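Local coordinates for ThiJ/PfpI family protein (Francisella tularensis subsp. novicida, PDB 4P5P) that probably has glyoxalase III activity and probably acts as a virulence factor, with a flavodoxin-like fold of the DJ-1/PfpI type, at residues A[19-24]-A[53-58]. Sequence-based numbering, arbitrary orientation.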
loop_
_atom_site.group_PDB
_atom_site.type_symbol
_atom_site.label_atom_id
_atom_site.label_comp_id
_atom_site.label_asym_id
_atom_site.label_seq_id
_atom_site.Cartn_x
_atom_site.Cartn_y
_atom_site.Cartn_z
ATOM N N GLU A 19 16.418 -12.895 6.535
ATOM C CA GLU A 19 14.980 -13.165 6.536
ATOM C C GLU A 19 14.328 -12.618 5.280
ATOM O O GLU A 19 14.595 -11.491 4.869
ATOM C CB GLU A 19 14.303 -12.560 7.778
ATOM C CG GLU A 19 12.819 -12.918 7.898
ATOM C CD GLU A 19 12.091 -12.231 9.062
ATOM O OE1 GLU A 19 12.755 -11.594 9.915
ATOM O OE2 GLU A 19 10.838 -12.340 9.124
ATOM N N LYS A 20 13.482 -13.428 4.657
ATOM C CA LYS A 20 12.755 -12.994 3.477
ATOM C C LYS A 20 11.515 -12.178 3.835
ATOM O O LYS A 20 10.845 -12.441 4.834
ATOM C CB LYS A 20 12.357 -14.207 2.636
ATOM C CG LYS A 20 13.544 -14.987 2.063
ATOM C CD LYS A 20 14.355 -14.146 1.078
ATOM C CE LYS A 20 15.342 -14.992 0.273
ATOM N NZ LYS A 20 15.207 -14.773 -1.201
ATOM N N THR A 21 11.213 -11.174 3.024
ATOM C CA THR A 21 9.982 -10.430 3.206
ATOM C C THR A 21 9.461 -10.012 1.835
ATOM O O THR A 21 9.860 -10.572 0.801
ATOM C CB THR A 21 10.181 -9.202 4.127
ATOM O OG1 THR A 21 8.910 -8.594 4.397
ATOM C CG2 THR A 21 11.092 -8.162 3.499
ATOM N N GLY A 22 8.550 -9.054 1.830
ATOM C CA GLY A 22 8.000 -8.545 0.596
ATOM C C GLY A 22 6.599 -8.044 0.827
ATOM O O GLY A 22 6.338 -7.386 1.824
ATOM N N LEU A 23 5.713 -8.373 -0.101
ATOM C CA LEU A 23 4.301 -8.041 -0.030
ATOM C C LEU A 23 3.557 -8.885 0.997
ATOM O O LEU A 23 3.790 -10.091 1.097
ATOM C CB LEU A 23 3.669 -8.245 -1.407
ATOM C CG LEU A 23 2.144 -8.266 -1.513
ATOM C CD1 LEU A 23 1.558 -6.879 -1.329
ATOM C CD2 LEU A 23 1.749 -8.842 -2.861
ATOM N N TRP A 24 2.646 -8.245 1.736
ATOM C CA TRP A 24 1.685 -8.987 2.556
ATOM C C TRP A 24 0.522 -9.350 1.638
ATOM O O TRP A 24 -0.287 -8.491 1.290
ATOM C CB TRP A 24 1.199 -8.178 3.760
ATOM C CG TRP A 24 0.517 -9.079 4.753
ATOM C CD1 TRP A 24 -0.794 -9.452 4.759
ATOM C CD2 TRP A 24 1.137 -9.770 5.840
ATOM N NE1 TRP A 24 -1.032 -10.329 5.796
ATOM C CE2 TRP A 24 0.143 -10.536 6.472
ATOM C CE3 TRP A 24 2.441 -9.815 6.336
ATOM C CZ2 TRP A 24 0.414 -11.329 7.584
ATOM C CZ3 TRP A 24 2.705 -10.603 7.434
ATOM C CH2 TRP A 24 1.700 -11.348 8.041
ATOM N N PRO A 53 7.892 -10.189 -4.665
ATOM C CA PRO A 53 8.190 -11.040 -3.513
ATOM C C PRO A 53 7.039 -11.066 -2.511
ATOM O O PRO A 53 6.431 -10.021 -2.238
ATOM C CB PRO A 53 9.434 -10.388 -2.910
ATOM C CG PRO A 53 9.295 -8.954 -3.235
ATOM C CD PRO A 53 8.614 -8.906 -4.595
ATOM N N ILE A 54 6.743 -12.252 -1.985
ATOM C CA ILE A 54 5.686 -12.413 -0.991
ATOM C C ILE A 54 6.303 -12.738 0.370
ATOM O O ILE A 54 7.114 -13.652 0.498
ATOM C CB ILE A 54 4.702 -13.514 -1.409
ATOM C CG1 ILE A 54 4.023 -13.115 -2.718
ATOM C CG2 ILE A 54 3.656 -13.769 -0.304
ATOM C CD1 ILE A 54 3.241 -14.229 -3.347
ATOM N N ASP A 55 5.938 -11.976 1.393
ATOM C CA ASP A 55 6.442 -12.290 2.730
ATOM C C ASP A 55 5.869 -13.642 3.145
ATOM O O ASP A 55 4.665 -13.813 3.146
ATOM C CB ASP A 55 6.067 -11.205 3.731
ATOM C CG ASP A 55 6.755 -11.399 5.076
ATOM O OD1 ASP A 55 6.765 -12.539 5.587
ATOM O OD2 ASP A 55 7.294 -10.411 5.613
ATOM N N PRO A 56 6.727 -14.620 3.470
ATOM C CA PRO A 56 6.170 -15.950 3.759
ATOM C C PRO A 56 5.192 -15.961 4.934
ATOM O O PRO A 56 4.291 -16.795 4.991
ATOM C CB PRO A 56 7.412 -16.798 4.074
ATOM C CG PRO A 56 8.491 -15.820 4.391
ATOM C CD PRO A 56 8.200 -14.615 3.549
ATOM N N ASN A 57 5.358 -15.038 5.867
ATOM C CA ASN A 57 4.448 -15.002 6.987
ATOM C C ASN A 57 3.023 -14.669 6.545
ATOM O O ASN A 57 2.071 -14.999 7.240
ATOM C CB ASN A 57 4.947 -14.008 8.041
ATOM C CG ASN A 57 6.153 -14.542 8.829
ATOM O OD1 ASN A 57 6.240 -15.737 9.127
ATOM N ND2 ASN A 57 7.077 -13.652 9.175
ATOM N N SER A 58 2.864 -14.036 5.383
ATOM C CA SER A 58 1.537 -13.645 4.929
ATOM C C SER A 58 0.787 -14.800 4.268
ATOM O O SER A 58 -0.420 -14.695 4.031
ATOM C CB SER A 58 1.618 -12.457 3.955
ATOM O OG SER A 58 2.023 -12.858 2.645
HETATM O O HOH W 1 10.006 -13.254 0.027
#
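Leu-23 and the chain from Pro-53 to Asp-55 are joined by two backbone hydrogen bonds: Leu-23 N donates to Pro-53 O at 2.8 Å, and Leu-23 O accepts from Asp-55 N at 2.9 Å. Together they form a single beta bridge pairing Leu-23 with Ile-54. Beside it, Gly-22 CA makes a CA-H...O contact with Pro-53 O; the phi 151° and psi -137° of Gly-22 would jam any CB against the preceding carbonyl O and by themselves call for glycine. On the same side, a water links the backbones, donating to both Thr-21 O and Ile-54 O.

Among the side chains, the hydroxyl of Thr-21 donates from OG1 to OD2 of Asp-55 over 2.7 Å, arriving from above the carboxylate plane. The same carboxylate turns its other oxygen to its own chain: Asp-55 OD1 accepts from Asn-57 N at 2.9 Å, on the anti side, closing an Asx turn. Bonds to both oxygens, one from each loop, fix the rotation of the carboxylate. Asp-55 O in turn is gripped twice, by the backbone N and the OG of Ser-58, the latter in the carbonyl plane.

The indole of Trp-24 folds back over this turn, its CG anti to the backbone N (chi1 -165°). Ser-58 CB sits over one face in a CH-pi contact, 3.5 Å from the centroid of the five-membered ring, while Asn-57 CB reaches CZ3 at 4.1 Å. Ser-58 OG points off this face to its hydrogen-bond partners, which include Leu-25 N.

The side chains of Leu-23 and Ile-54 both touch Met-79 of helix 73-80. The arrangement ties together the loops that follow neighbouring parallel strands 2-8 and 40-46 and precede helices 26-35 and 64-71, strand-to-helix connections of the flavodoxin-like alpha/beta sandwich of the DJ-1/PfpI family.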